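Local coordinates for protein gamma-glutamyltranspeptidase (Streptomyces lincolnensis, PDB 6J3A) that probably acts on gamma-glutamyl substrates as an LmbA-like gamma-glutamyltranspeptidase of the Ntn-hydrolase clan, at residues Q278-Q284 with D315-Y320; P479-L483 with S546-R550; F12-T18 with H423-R429; N432-A436 with P494-F498. All blocks are in the same frame, centred on the assembly; numbering follows the deposited sequence.

Interaction 1: residues Q278-Q284 with D315-Y320; sequences QGPVLLQ and DREAWY
This is a buried, largely polar contact between two consecutive helices, the start of helix 280-288 and the end of helix 299-319. Residues 278-284 turn into helical conformation, with Val281 N bonded to Gln278 O at 2.8 Å and Gln284 N to Pro280 O at 2.9 Å. Residues 315-319 are helical and Tyr320 is the first to leave (phi/psi -87/153), its N still bonded to Arg316 O. The backbones come nearest at Val281 and Arg316, whose CA atoms are 6.3 Å apart. Tyr320 (chi1 m) loses the most surface: its ring lies against Pro280 (CB to CE2 3.7 Å), and its OH donates to Gln284 OE1 at 2.7 Å. From the same amide, Gln284 NE2 donates to Asp315 OD2 at 3.0 Å. The glutamine (chi1 m, chi2 t) thus links Asp315, in the last turns of the later helix, to Tyr320 just beyond its end, and Asp315 OD2 is also bonded to Tyr336. Val281 (chi1 p) sets CG2 4.0 Å from Arg316 CB. Arg316 (chi1 t, chi2 t, with a bend at chi3 p) runs on to a salt bridge with Asp504. Leu282 and Leu283 turn elsewhere, touching strand 268-272. Helix 280-288 is thereby held between sheet and second helix, consistent with the helical layers that cover the strands in the Ntn-hydrolase sandwich fold.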
loop_
_atom_site.group_PDB
_atom_site.type_symbol
_atom_site.label_atom_id
_atom_site.label_comp_id
_atom_site.label_asym_id
_atom_site.label_seq_id
_atom_site.Cartn_x
_atom_site.Cartn_y
_atom_site.Cartn_z
ATOM N N GLN A 278 -15.755 -19.892 -16.359
ATOM C CA GLN A 278 -14.512 -20.336 -17.022
ATOM C C GLN A 278 -13.492 -20.938 -16.040
ATOM O O GLN A 278 -12.407 -21.364 -16.462
ATOM C CB GLN A 278 -13.842 -19.188 -17.796
ATOM C CG GLN A 278 -13.249 -18.061 -16.938
ATOM C CD GLN A 278 -12.349 -17.099 -17.712
ATOM O OE1 GLN A 278 -12.291 -15.917 -17.395
ATOM N NE2 GLN A 278 -11.625 -17.606 -18.709
ATOM N N GLY A 279 -13.821 -20.949 -14.746
ATOM C CA GLY A 279 -12.901 -21.360 -13.679
ATOM C C GLY A 279 -12.021 -22.552 -13.990
ATOM O O GLY A 279 -10.786 -22.473 -13.887
ATOM N N PRO A 280 -12.649 -23.662 -14.399
ATOM C CA PRO A 280 -11.926 -24.877 -14.749
ATOM C C PRO A 280 -10.861 -24.785 -15.844
ATOM O O PRO A 280 -10.024 -25.681 -15.921
ATOM C CB PRO A 280 -13.048 -25.814 -15.164
ATOM C CG PRO A 280 -14.180 -25.409 -14.284
ATOM C CD PRO A 280 -14.099 -23.915 -14.314
ATOM N N VAL A 281 -10.865 -23.725 -16.652
ATOM C CA VAL A 281 -9.872 -23.574 -17.713
ATOM C C VAL A 281 -8.448 -23.371 -17.168
ATOM O O VAL A 281 -7.471 -23.719 -17.843
ATOM C CB VAL A 281 -10.267 -22.459 -18.715
ATOM C CG1 VAL A 281 -9.808 -21.075 -18.265
ATOM C CG2 VAL A 281 -9.701 -22.766 -20.093
ATOM N N LEU A 282 -8.344 -22.804 -15.960
ATOM C CA LEU A 282 -7.071 -22.729 -15.221
ATOM C C LEU A 282 -6.599 -24.142 -14.874
ATOM O O LEU A 282 -5.446 -24.510 -15.125
ATOM C CB LEU A 282 -7.223 -21.890 -13.934
ATOM C CG LEU A 282 -5.916 -21.406 -13.259
ATOM C CD1 LEU A 282 -6.119 -20.110 -12.474
ATOM C CD2 LEU A 282 -5.275 -22.467 -12.360
ATOM N N LEU A 283 -7.516 -24.924 -14.308
ATOM C CA LEU A 283 -7.251 -26.309 -13.942
ATOM C C LEU A 283 -6.828 -27.141 -15.177
ATOM O O LEU A 283 -5.886 -27.927 -15.099
ATOM C CB LEU A 283 -8.469 -26.925 -13.224
ATOM C CG LEU A 283 -9.100 -26.176 -12.031
ATOM C CD1 LEU A 283 -10.289 -26.901 -11.415
ATOM C CD2 LEU A 283 -8.062 -25.958 -10.958
ATOM N N GLN A 284 -7.496 -26.941 -16.311
ATOM C CA GLN A 284 -7.126 -27.629 -17.565
ATOM C C GLN A 284 -5.728 -27.260 -18.037
ATOM O O GLN A 284 -5.006 -28.098 -18.571
ATOM C CB GLN A 284 -8.137 -27.343 -18.680
ATOM C CG GLN A 284 -9.415 -28.166 -18.567
ATOM C CD GLN A 284 -10.147 -28.344 -19.877
ATOM O OE1 GLN A 284 -11.328 -28.024 -19.974
ATOM N NE2 GLN A 284 -9.452 -28.861 -20.895
ATOM N N ASP A 315 -11.347 -25.987 -25.390
ATOM C CA ASP A 315 -12.184 -26.902 -24.615
ATOM C C ASP A 315 -13.233 -26.123 -23.832
ATOM O O ASP A 315 -14.373 -26.554 -23.744
ATOM C CB ASP A 315 -11.339 -27.776 -23.673
ATOM C CG ASP A 315 -10.809 -29.057 -24.345
ATOM O OD1 ASP A 315 -11.214 -29.386 -25.491
ATOM O OD2 ASP A 315 -9.988 -29.755 -23.693
ATOM N N ARG A 316 -12.840 -24.972 -23.280
ATOM C CA ARG A 316 -13.780 -24.043 -22.643
ATOM C C ARG A 316 -14.957 -23.673 -23.564
ATOM O O ARG A 316 -16.123 -23.762 -23.175
ATOM C CB ARG A 316 -13.061 -22.779 -22.199
ATOM C CG ARG A 316 -13.945 -21.808 -21.428
ATOM C CD ARG A 316 -13.327 -20.429 -21.322
ATOM N NE ARG A 316 -13.589 -19.603 -22.505
ATOM C CZ ARG A 316 -13.399 -18.286 -22.583
ATOM N NH1 ARG A 316 -13.675 -17.643 -23.714
ATOM N NH2 ARG A 316 -12.956 -17.596 -21.538
ATOM N N GLU A 317 -14.625 -23.257 -24.780
ATOM C CA GLU A 317 -15.625 -22.865 -25.772
ATOM C C GLU A 317 -16.537 -24.012 -26.201
ATOM O O GLU A 317 -17.757 -23.847 -26.315
ATOM C CB GLU A 317 -14.936 -22.302 -27.017
ATOM C CG GLU A 317 -15.896 -21.671 -28.019
ATOM C CD GLU A 317 -16.772 -20.613 -27.378
ATOM O OE1 GLU A 317 -16.220 -19.724 -26.697
ATOM O OE2 GLU A 317 -18.005 -20.684 -27.518
ATOM N N ALA A 318 -15.924 -25.155 -26.474
ATOM C CA ALA A 318 -16.642 -26.360 -26.899
ATOM C C ALA A 318 -17.522 -26.972 -25.819
ATOM O O ALA A 318 -18.636 -27.397 -26.108
ATOM C CB ALA A 318 -15.655 -27.404 -27.399
ATOM N N TRP A 319 -17.019 -27.023 -24.591
ATOM C CA TRP A 319 -17.619 -27.854 -23.544
ATOM C C TRP A 319 -18.264 -27.112 -22.375
ATOM O O TRP A 319 -19.147 -27.674 -21.723
ATOM C CB TRP A 319 -16.586 -28.875 -23.037
ATOM C CG TRP A 319 -16.082 -29.749 -24.158
ATOM C CD1 TRP A 319 -14.831 -29.758 -24.704
ATOM C CD2 TRP A 319 -16.848 -30.695 -24.896
ATOM N NE1 TRP A 319 -14.764 -30.670 -25.724
ATOM C CE2 TRP A 319 -15.993 -31.254 -25.870
ATOM C CE3 TRP A 319 -18.182 -31.133 -24.826
ATOM C CZ2 TRP A 319 -16.427 -32.232 -26.769
ATOM C CZ3 TRP A 319 -18.618 -32.094 -25.717
ATOM C CH2 TRP A 319 -17.739 -32.639 -26.677
ATOM N N TYR A 320 -17.859 -25.866 -22.106
ATOM C CA TYR A 320 -18.305 -25.186 -20.869
ATOM C C TYR A 320 -19.631 -24.489 -21.059
ATOM O O TYR A 320 -19.980 -24.054 -22.158
ATOM C CB TYR A 320 -17.298 -24.166 -20.341
ATOM C CG TYR A 320 -15.984 -24.713 -19.812
ATOM C CD1 TYR A 320 -15.428 -25.913 -20.284
ATOM C CD2 TYR A 320 -15.252 -23.986 -18.870
ATOM C CE1 TYR A 320 -14.205 -26.370 -19.820
ATOM C CE2 TYR A 320 -14.026 -24.439 -18.405
ATOM C CZ TYR A 320 -13.505 -25.630 -18.886
ATOM O OH TYR A 320 -12.292 -26.090 -18.425
#

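Interaction 2: residues P479-L483 with S546-R550; sequences PRTTL and SFYPR
Ser546, Thr482 and Arg480 bury most of the surface where two irregular segments, 479-483 and 546-550, meet; the nearest CA atoms, Thr482 and Ser546, are 7.3 Å apart. Ser546 (chi1 m) brings OG to 3.4 Å from Thr482 CG2 and 2.9 Å from Arg480 NH2. One water gathers this corner, donating to Arg480 O (2.6 Å), accepting from Arg480 NH2 (2.9 Å) and bonding Ser546 OG (2.6 Å). Thr482 takes chi1 p, with OG1 4.2 Å from Phe547 CZ. A second water accepts from Arg480 NH1 (3.2 Å) and Arg550 NH2 (3.0 Å), bridging like charges whose NH1 and NH2 atoms are 4.3 Å apart; Arg550 NE bonds Gly545 O. Residues 547-550 form a type VIa turn: the peptide before Pro549 is cis, Arg550 N bonds Phe547 O at 2.7 Å, and Arg550 has positive phi (63/36). Both loops lie beside helix 299-319, whose Glu317 forms a salt bridge with Arg480; they lead on to strands 486-490 and 556-560.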
loop_
_atom_site.group_PDB
_atom_site.type_symbol
_atom_site.label_atom_id
_atom_site.label_comp_id
_atom_site.label_asym_id
_atom_site.label_seq_id
_atom_site.Cartn_x
_atom_site.Cartn_y
_atom_site.Cartn_z
ATOM N N PRO A 479 -25.344 -17.914 -17.705
ATOM C CA PRO A 479 -24.433 -17.820 -18.829
ATOM C C PRO A 479 -23.042 -18.291 -18.410
ATOM O O PRO A 479 -22.707 -18.341 -17.211
ATOM C CB PRO A 479 -24.417 -16.324 -19.141
ATOM C CG PRO A 479 -24.698 -15.674 -17.835
ATOM C CD PRO A 479 -25.599 -16.603 -17.083
ATOM N N ARG A 480 -22.245 -18.627 -19.408
ATOM C CA ARG A 480 -20.877 -19.032 -19.178
ATOM C C ARG A 480 -20.054 -17.802 -18.807
ATOM O O ARG A 480 -19.673 -17.016 -19.671
ATOM C CB ARG A 480 -20.330 -19.718 -20.418
ATOM C CG ARG A 480 -19.107 -20.562 -20.162
ATOM C CD ARG A 480 -17.908 -19.941 -20.821
ATOM N NE ARG A 480 -17.924 -20.143 -22.266
ATOM C CZ ARG A 480 -17.429 -19.298 -23.172
ATOM N NH1 ARG A 480 -17.500 -19.625 -24.458
ATOM N NH2 ARG A 480 -16.885 -18.124 -22.820
ATOM N N THR A 481 -19.775 -17.654 -17.513
ATOM C CA THR A 481 -19.292 -16.380 -16.949
ATOM C C THR A 481 -17.762 -16.341 -16.841
ATOM O O THR A 481 -17.133 -17.361 -16.522
ATOM C CB THR A 481 -19.984 -16.084 -15.593
ATOM O OG1 THR A 481 -19.716 -14.739 -15.189
ATOM C CG2 THR A 481 -19.565 -17.044 -14.487
ATOM N N THR A 482 -17.172 -15.175 -17.128
ATOM C CA THR A 482 -15.704 -15.003 -17.055
ATOM C C THR A 482 -15.156 -14.894 -15.621
ATOM O O THR A 482 -13.958 -15.067 -15.398
ATOM C CB THR A 482 -15.216 -13.782 -17.853
ATOM O OG1 THR A 482 -16.038 -12.648 -17.554
ATOM C CG2 THR A 482 -15.254 -14.081 -19.340
ATOM N N LEU A 483 -16.048 -14.633 -14.669
ATOM C CA LEU A 483 -15.698 -14.373 -13.277
ATOM C C LEU A 483 -15.186 -15.639 -12.613
ATOM O O LEU A 483 -15.898 -16.639 -12.544
ATOM C CB LEU A 483 -16.923 -13.851 -12.524
ATOM C CG LEU A 483 -17.713 -12.734 -13.234
ATOM C CD1 LEU A 483 -18.765 -12.175 -12.288
ATOM C CD2 LEU A 483 -16.814 -11.635 -13.813
ATOM N N SER A 546 -15.540 -13.732 -24.913
ATOM C CA SER A 546 -16.811 -13.800 -24.185
ATOM C C SER A 546 -17.758 -12.597 -24.411
ATOM O O SER A 546 -18.969 -12.727 -24.190
ATOM C CB SER A 546 -16.545 -13.984 -22.685
ATOM O OG SER A 546 -16.130 -15.317 -22.416
ATOM N N PHE A 547 -17.206 -11.459 -24.854
ATOM C CA PHE A 547 -17.925 -10.181 -24.957
ATOM C C PHE A 547 -18.339 -9.844 -26.384
ATOM O O PHE A 547 -17.543 -10.027 -27.317
ATOM C CB PHE A 547 -17.043 -9.041 -24.426
ATOM C CG PHE A 547 -16.682 -9.194 -22.984
ATOM C CD1 PHE A 547 -17.591 -8.836 -21.992
ATOM C CD2 PHE A 547 -15.448 -9.720 -22.610
ATOM C CE1 PHE A 547 -17.268 -8.981 -20.651
ATOM C CE2 PHE A 547 -15.122 -9.872 -21.275
ATOM C CZ PHE A 547 -16.034 -9.512 -20.290
ATOM N N TYR A 548 -19.571 -9.338 -26.529
ATOM C CA TYR A 548 -20.107 -8.827 -27.796
ATOM C C TYR A 548 -19.113 -7.824 -28.358
ATOM O O TYR A 548 -18.706 -6.948 -27.598
ATOM C CB TYR A 548 -21.432 -8.111 -27.527
ATOM C CG TYR A 548 -22.013 -7.411 -28.728
ATOM C CD1 TYR A 548 -22.842 -8.093 -29.610
ATOM C CD2 TYR A 548 -21.732 -6.067 -28.993
ATOM C CE1 TYR A 548 -23.367 -7.470 -30.728
ATOM C CE2 TYR A 548 -22.261 -5.432 -30.110
ATOM C CZ TYR A 548 -23.085 -6.141 -30.974
ATOM O OH TYR A 548 -23.643 -5.552 -32.086
ATOM N N PRO A 549 -18.710 -7.897 -29.637
ATOM C CA PRO A 549 -19.232 -8.778 -30.702
ATOM C C PRO A 549 -18.545 -10.158 -30.922
ATOM O O PRO A 549 -18.677 -10.738 -32.015
ATOM C CB PRO A 549 -19.014 -7.907 -31.954
ATOM C CG PRO A 549 -17.725 -7.212 -31.663
ATOM C CD PRO A 549 -17.695 -6.970 -30.169
ATOM N N ARG A 550 -17.827 -10.666 -29.923
ATOM C CA ARG A 550 -17.353 -12.073 -29.887
ATOM C C ARG A 550 -16.372 -12.493 -30.993
ATOM O O ARG A 550 -16.422 -13.639 -31.467
ATOM C CB ARG A 550 -18.520 -13.086 -29.913
ATOM C CG ARG A 550 -19.729 -12.791 -29.048
ATOM C CD ARG A 550 -19.430 -12.973 -27.579
ATOM N NE ARG A 550 -19.177 -14.355 -27.174
ATOM C CZ ARG A 550 -20.089 -15.216 -26.724
ATOM N NH1 ARG A 550 -21.378 -14.897 -26.641
ATOM N NH2 ARG A 550 -19.698 -16.427 -26.353
HETATM O O HOH W 1 -16.795 -17.127 -26.271
HETATM O O HOH W 2 -17.279 -16.564 -20.462
#

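Interaction 3: residues F12-T18 with H423-R429; sequences FGMVSST and HLDVVDR
Strands 13-17 and 424-428 run antiparallel, their axes 4.7 Å apart at an angle of 175°. His423 accepts a bond at its O from Thr18 N (3.1 Å), while its N gives a weak one to Thr18 OG1 (3.4 Å), which is also bonded to Glu51. Leu424 is non-hydrogen-bonded with Ser17, and Leu424 CB meets Ser17 OG at 3.4 Å. Asp425 and Ser16 are a hydrogen-bonded pair: Asp425 N to Ser16 O is 2.9 Å and Ser16 N to Asp425 O 3.1 Å. Val426 faces Val15 across a non-hydrogen-bonded site, with Val15 CG2 4.1 Å from Val426 CG1, both side chains t. Val427 exchanges bonds with Met14, Met14 N to Val427 O (2.9 Å) and Val427 N to Met14 O (3.0 Å); Val427 CG1 (chi1 p) packs 3.6 Å from Met14 CB. These are the last backbone hydrogen bonds between the segments; beyond them Arg429 (chi1 p) lays a guanidinium face over the edge of the Phe12 ring, NH2 to CE1 4.1 Å. Phe12 and Gly13 face Arg617 in a classic beta bulge. Strand 13-17 lies between 424-428 and 613-616, and strand 433-436 flanks 424-428. In this layer of the beta sandwich, as in the Ntn-hydrolase fold, Met14, Ser16, Asp425 and Val427 pack on opposing strands 590-594 and 601-605; on the other face Asp428 bonds Asn432 N through OD1 and Ala36 N, at the start of helix 36-50, through OD2.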
loop_
_atom_site.group_PDB
_atom_site.type_symbol
_atom_site.label_atom_id
_atom_site.label_comp_id
_atom_site.label_asym_id
_atom_site.label_seq_id
_atom_site.Cartn_x
_atom_site.Cartn_y
_atom_site.Cartn_z
ATOM N N PHE A 12 -2.838 -10.174 12.183
ATOM C CA PHE A 12 -4.176 -9.735 12.534
ATOM C C PHE A 12 -5.163 -9.874 11.373
ATOM O O PHE A 12 -6.293 -10.296 11.580
ATOM C CB PHE A 12 -4.177 -8.298 13.057
ATOM C CG PHE A 12 -5.554 -7.818 13.411
ATOM C CD1 PHE A 12 -6.172 -8.243 14.585
ATOM C CD2 PHE A 12 -6.278 -7.018 12.525
ATOM C CE1 PHE A 12 -7.469 -7.836 14.893
ATOM C CE2 PHE A 12 -7.571 -6.615 12.828
ATOM C CZ PHE A 12 -8.168 -7.024 14.014
ATOM N N GLY A 13 -4.762 -9.481 10.171
ATOM C CA GLY A 13 -5.643 -9.586 9.014
ATOM C C GLY A 13 -5.007 -9.016 7.766
ATOM O O GLY A 13 -4.112 -8.183 7.855
ATOM N N MET A 14 -5.462 -9.472 6.603
ATOM C CA MET A 14 -4.943 -8.984 5.317
ATOM C C MET A 14 -6.059 -8.852 4.293
ATOM O O MET A 14 -6.931 -9.722 4.211
ATOM C CB MET A 14 -3.852 -9.909 4.768
ATOM C CG MET A 14 -2.519 -9.858 5.509
ATOM S SD MET A 14 -1.612 -8.316 5.294
ATOM C CE MET A 14 -0.400 -8.494 6.601
ATOM N N VAL A 15 -6.026 -7.755 3.529
ATOM C CA VAL A 15 -6.982 -7.516 2.448
ATOM C C VAL A 15 -6.260 -7.096 1.166
ATOM O O VAL A 15 -5.310 -6.327 1.207
ATOM C CB VAL A 15 -8.019 -6.445 2.835
ATOM C CG1 VAL A 15 -9.026 -6.259 1.711
ATOM C CG2 VAL A 15 -8.744 -6.818 4.134
ATOM N N SER A 16 -6.726 -7.603 0.029
ATOM C CA SER A 16 -6.229 -7.173 -1.263
ATOM C C SER A 16 -7.380 -6.997 -2.256
ATOM O O SER A 16 -8.053 -7.968 -2.606
ATOM C CB SER A 16 -5.213 -8.174 -1.794
ATOM O OG SER A 16 -4.542 -7.640 -2.918
ATOM N N SER A 17 -7.580 -5.748 -2.693
ATOM C CA SER A 17 -8.605 -5.354 -3.659
ATOM C C SER A 17 -7.999 -4.750 -4.901
ATOM O O SER A 17 -6.790 -4.515 -4.990
ATOM C CB SER A 17 -9.543 -4.294 -3.069
ATOM O OG SER A 17 -10.463 -4.878 -2.189
ATOM N N THR A 18 -8.891 -4.488 -5.851
ATOM C CA THR A 18 -8.616 -3.662 -7.022
ATOM C C THR A 18 -8.838 -2.167 -6.758
ATOM O O THR A 18 -8.743 -1.380 -7.698
ATOM C CB THR A 18 -9.493 -4.092 -8.230
ATOM O OG1 THR A 18 -10.873 -4.149 -7.843
ATOM C CG2 THR A 18 -9.061 -5.442 -8.750
ATOM N N HIS A 423 -12.132 -7.254 -7.899
ATOM C CA HIS A 423 -11.779 -8.395 -7.053
ATOM C C HIS A 423 -11.410 -7.980 -5.638
ATOM O O HIS A 423 -10.876 -6.895 -5.431
ATOM C CB HIS A 423 -10.628 -9.194 -7.654
ATOM C CG HIS A 423 -10.460 -10.543 -7.029
ATOM N ND1 HIS A 423 -9.607 -10.783 -5.974
ATOM C CD2 HIS A 423 -11.068 -11.718 -7.295
ATOM C CE1 HIS A 423 -9.692 -12.054 -5.631
ATOM N NE2 HIS A 423 -10.578 -12.641 -6.406
ATOM N N LEU A 424 -11.712 -8.844 -4.671
ATOM C CA LEU A 424 -11.176 -8.689 -3.328
ATOM C C LEU A 424 -10.893 -10.052 -2.681
ATOM O O LEU A 424 -11.599 -11.031 -2.951
ATOM C CB LEU A 424 -12.076 -7.805 -2.458
ATOM C CG LEU A 424 -13.283 -8.396 -1.740
ATOM C CD1 LEU A 424 -13.849 -7.363 -0.788
ATOM C CD2 LEU A 424 -14.340 -8.816 -2.738
ATOM N N ASP A 425 -9.828 -10.098 -1.874
ATOM C CA ASP A 425 -9.465 -11.265 -1.056
ATOM C C ASP A 425 -9.351 -10.825 0.382
ATOM O O ASP A 425 -8.905 -9.711 0.640
ATOM C CB ASP A 425 -8.088 -11.810 -1.425
ATOM C CG ASP A 425 -7.966 -12.167 -2.868
ATOM O OD1 ASP A 425 -8.578 -13.187 -3.253
ATOM O OD2 ASP A 425 -7.248 -11.461 -3.604
ATOM N N VAL A 426 -9.717 -11.700 1.315
ATOM C CA VAL A 426 -9.509 -11.433 2.744
ATOM C C VAL A 426 -9.022 -12.689 3.455
ATOM O O VAL A 426 -9.453 -13.787 3.144
ATOM C CB VAL A 426 -10.781 -10.921 3.459
ATOM C CG1 VAL A 426 -10.458 -10.470 4.886
ATOM C CG2 VAL A 426 -11.419 -9.775 2.690
ATOM N N VAL A 427 -8.104 -12.506 4.393
ATOM C CA VAL A 427 -7.764 -13.528 5.371
ATOM C C VAL A 427 -7.775 -12.874 6.749
ATOM O O VAL A 427 -7.231 -11.783 6.925
ATOM C CB VAL A 427 -6.416 -14.196 5.060
ATOM C CG1 VAL A 427 -5.285 -13.183 4.978
ATOM C CG2 VAL A 427 -6.107 -15.284 6.083
ATOM N N ASP A 428 -8.414 -13.523 7.714
ATOM C CA ASP A 428 -8.558 -12.936 9.059
ATOM C C ASP A 428 -7.673 -13.646 10.107
ATOM O O ASP A 428 -6.962 -14.610 9.788
ATOM C CB ASP A 428 -10.040 -12.882 9.473
ATOM C CG ASP A 428 -10.681 -14.254 9.610
ATOM O OD1 ASP A 428 -9.971 -15.271 9.735
ATOM O OD2 ASP A 428 -11.924 -14.318 9.596
ATOM N N ARG A 429 -7.730 -13.155 11.348
ATOM C CA ARG A 429 -6.896 -13.646 12.460
ATOM C C ARG A 429 -7.162 -15.113 12.831
ATOM O O ARG A 429 -6.285 -15.791 13.375
ATOM C CB ARG A 429 -7.064 -12.744 13.697
ATOM C CG ARG A 429 -8.388 -12.904 14.430
ATOM C CD ARG A 429 -8.618 -11.830 15.481
ATOM N NE ARG A 429 -7.600 -11.838 16.532
ATOM C CZ ARG A 429 -7.650 -11.109 17.649
ATOM N NH1 ARG A 429 -6.653 -11.188 18.532
ATOM N NH2 ARG A 429 -8.682 -10.301 17.896
#

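Interaction 4: residues N432-A436 with P494-F498; sequences NMVAA and PVMAF
Two layers of the beta sandwich meet here, as expected of the Ntn-hydrolase fold: strand 433-436 and residues 494-498 of strand 493-499 stack face to face and share no hydrogen bond. Their axes approach to 6.1 Å with a signed crossing angle of 26°, both running in roughly the same direction, and the nearest CA atoms, Ala435 and Ala497, are 5.5 Å apart. Met433 buries the most surface. With chi1 m, chi2 t and chi3 near 89°, its side chain reaches across the interlayer gap and folds its end over the facing backbone, so that SD lies 4.1 Å from Pro494 CB while CE sits 3.5 Å from Ala497 N and 3.7 Å from Ala497 CB. Pro494 and Ala497 both point CB toward the opposite strand. Between them Val495 (phi/psi -116/-25) and Met496 form a classic bulge, both facing Ala488 of the neighbouring strand, and both point CB away from the facing strand, leaving their backbone to Met433 CE. Met496 (chi1 t, chi2 t) and Phe498 (chi1 p) also leave the interlayer space and pack on helix 506-519. On the earlier strand Val434 (chi1 p) and Ala436 likewise point away from the facing strand and touch Ile63 of the adjacent strand 61-66. Small side chains let the strands close in beyond the methionine: Ala435 CB lies 4.1 Å from Ala497 CB and 3.7 Å from Phe498 O.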
loop_
_atom_site.group_PDB
_atom_site.type_symbol
_atom_site.label_atom_id
_atom_site.label_comp_id
_atom_site.label_asym_id
_atom_site.label_seq_id
_atom_site.Cartn_x
_atom_site.Cartn_y
_atom_site.Cartn_z
ATOM N N ASN A 432 -9.666 -17.757 8.410
ATOM C CA ASN A 432 -10.714 -17.846 7.381
ATOM C C ASN A 432 -10.209 -17.101 6.142
ATOM O O ASN A 432 -9.555 -16.069 6.269
ATOM C CB ASN A 432 -12.023 -17.208 7.860
ATOM C CG ASN A 432 -12.575 -17.843 9.136
ATOM O OD1 ASN A 432 -12.722 -19.054 9.213
ATOM N ND2 ASN A 432 -12.894 -17.018 10.134
ATOM N N MET A 433 -10.475 -17.634 4.959
ATOM C CA MET A 433 -10.146 -16.932 3.722
ATOM C C MET A 433 -11.370 -16.802 2.851
ATOM O O MET A 433 -12.329 -17.579 2.982
ATOM C CB MET A 433 -9.061 -17.651 2.936
ATOM C CG MET A 433 -7.824 -17.946 3.752
ATOM S SD MET A 433 -6.593 -18.822 2.779
ATOM C CE MET A 433 -5.707 -17.438 2.103
ATOM N N VAL A 434 -11.317 -15.814 1.962
ATOM C CA VAL A 434 -12.366 -15.567 0.974
ATOM C C VAL A 434 -11.737 -14.947 -0.293
ATOM O O VAL A 434 -10.792 -14.174 -0.204
ATOM C CB VAL A 434 -13.495 -14.705 1.581
ATOM C CG1 VAL A 434 -13.044 -13.278 1.834
ATOM C CG2 VAL A 434 -14.733 -14.742 0.716
ATOM N N ALA A 435 -12.234 -15.328 -1.464
ATOM C CA ALA A 435 -11.803 -14.732 -2.741
ATOM C C ALA A 435 -13.040 -14.547 -3.611
ATOM O O ALA A 435 -13.739 -15.520 -3.901
ATOM C CB ALA A 435 -10.788 -15.617 -3.449
ATOM N N ALA A 436 -13.316 -13.307 -4.012
ATOM C CA ALA A 436 -14.537 -12.994 -4.760
ATOM C C ALA A 436 -14.198 -12.133 -5.949
ATOM O O ALA A 436 -13.364 -11.239 -5.852
ATOM C CB ALA A 436 -15.540 -12.276 -3.873
ATOM N N PRO A 494 -5.669 -24.734 3.092
ATOM C CA PRO A 494 -5.796 -23.429 2.433
ATOM C C PRO A 494 -4.642 -22.484 2.787
ATOM O O PRO A 494 -4.460 -22.162 3.960
ATOM C CB PRO A 494 -7.138 -22.891 2.969
ATOM C CG PRO A 494 -7.879 -24.093 3.439
ATOM C CD PRO A 494 -6.815 -25.000 3.983
ATOM N N VAL A 495 -3.851 -22.097 1.781
ATOM C CA VAL A 495 -2.759 -21.109 1.961
ATOM C C VAL A 495 -2.872 -19.786 1.214
ATOM O O VAL A 495 -2.248 -18.832 1.643
ATOM C CB VAL A 495 -1.355 -21.657 1.602
ATOM C CG1 VAL A 495 -1.009 -22.838 2.482
ATOM C CG2 VAL A 495 -1.225 -22.008 0.121
ATOM N N MET A 496 -3.594 -19.727 0.097
ATOM C CA MET A 496 -3.591 -18.527 -0.756
ATOM C C MET A 496 -4.982 -18.318 -1.359
ATOM O O MET A 496 -5.638 -19.271 -1.784
ATOM C CB MET A 496 -2.511 -18.624 -1.857
ATOM C CG MET A 496 -2.299 -17.352 -2.673
ATOM S SD MET A 496 -0.783 -17.301 -3.677
ATOM C CE MET A 496 -1.084 -18.682 -4.781
ATOM N N ALA A 497 -5.429 -17.068 -1.359
ATOM C CA ALA A 497 -6.716 -16.673 -1.918
ATOM C C ALA A 497 -6.420 -15.509 -2.819
ATOM O O ALA A 497 -5.833 -14.521 -2.381
ATOM C CB ALA A 497 -7.679 -16.249 -0.819
ATOM N N PHE A 498 -6.839 -15.617 -4.070
ATOM C CA PHE A 498 -6.426 -14.669 -5.085
ATOM C C PHE A 498 -7.428 -14.550 -6.233
ATOM O O PHE A 498 -8.420 -15.285 -6.314
ATOM C CB PHE A 498 -5.004 -15.017 -5.576
ATOM C CG PHE A 498 -4.875 -16.375 -6.204
ATOM C CD1 PHE A 498 -4.907 -17.526 -5.428
ATOM C CD2 PHE A 498 -4.679 -16.504 -7.577
ATOM C CE1 PHE A 498 -4.770 -18.781 -6.009
ATOM C CE2 PHE A 498 -4.540 -17.756 -8.165
ATOM C CZ PHE A 498 -4.576 -18.895 -7.378
#

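The four contacts form two groups. Interactions 3 and 4, with centres 8 Å apart, share the sandwich: strands 424-428 and 433-436 are successive neighbours, so one contact extends their sheet sideways while the other packs it against the facing layer. Of interactions 1 and 2, 13 Å apart, the first pairs two helices, the second two loops, and the Glu317-Arg480 salt bridge ties helix 299-319 to the loop 479-483. Centres of contacts in different groups lie 21 to 27 Å apart. Along the chain, interaction 3 closes a loop of about 400 residues that encloses interaction 1, while interactions 2 and 4 alternate their segments. N-terminal and late sequence are thus brought into one sheet and its covering helices.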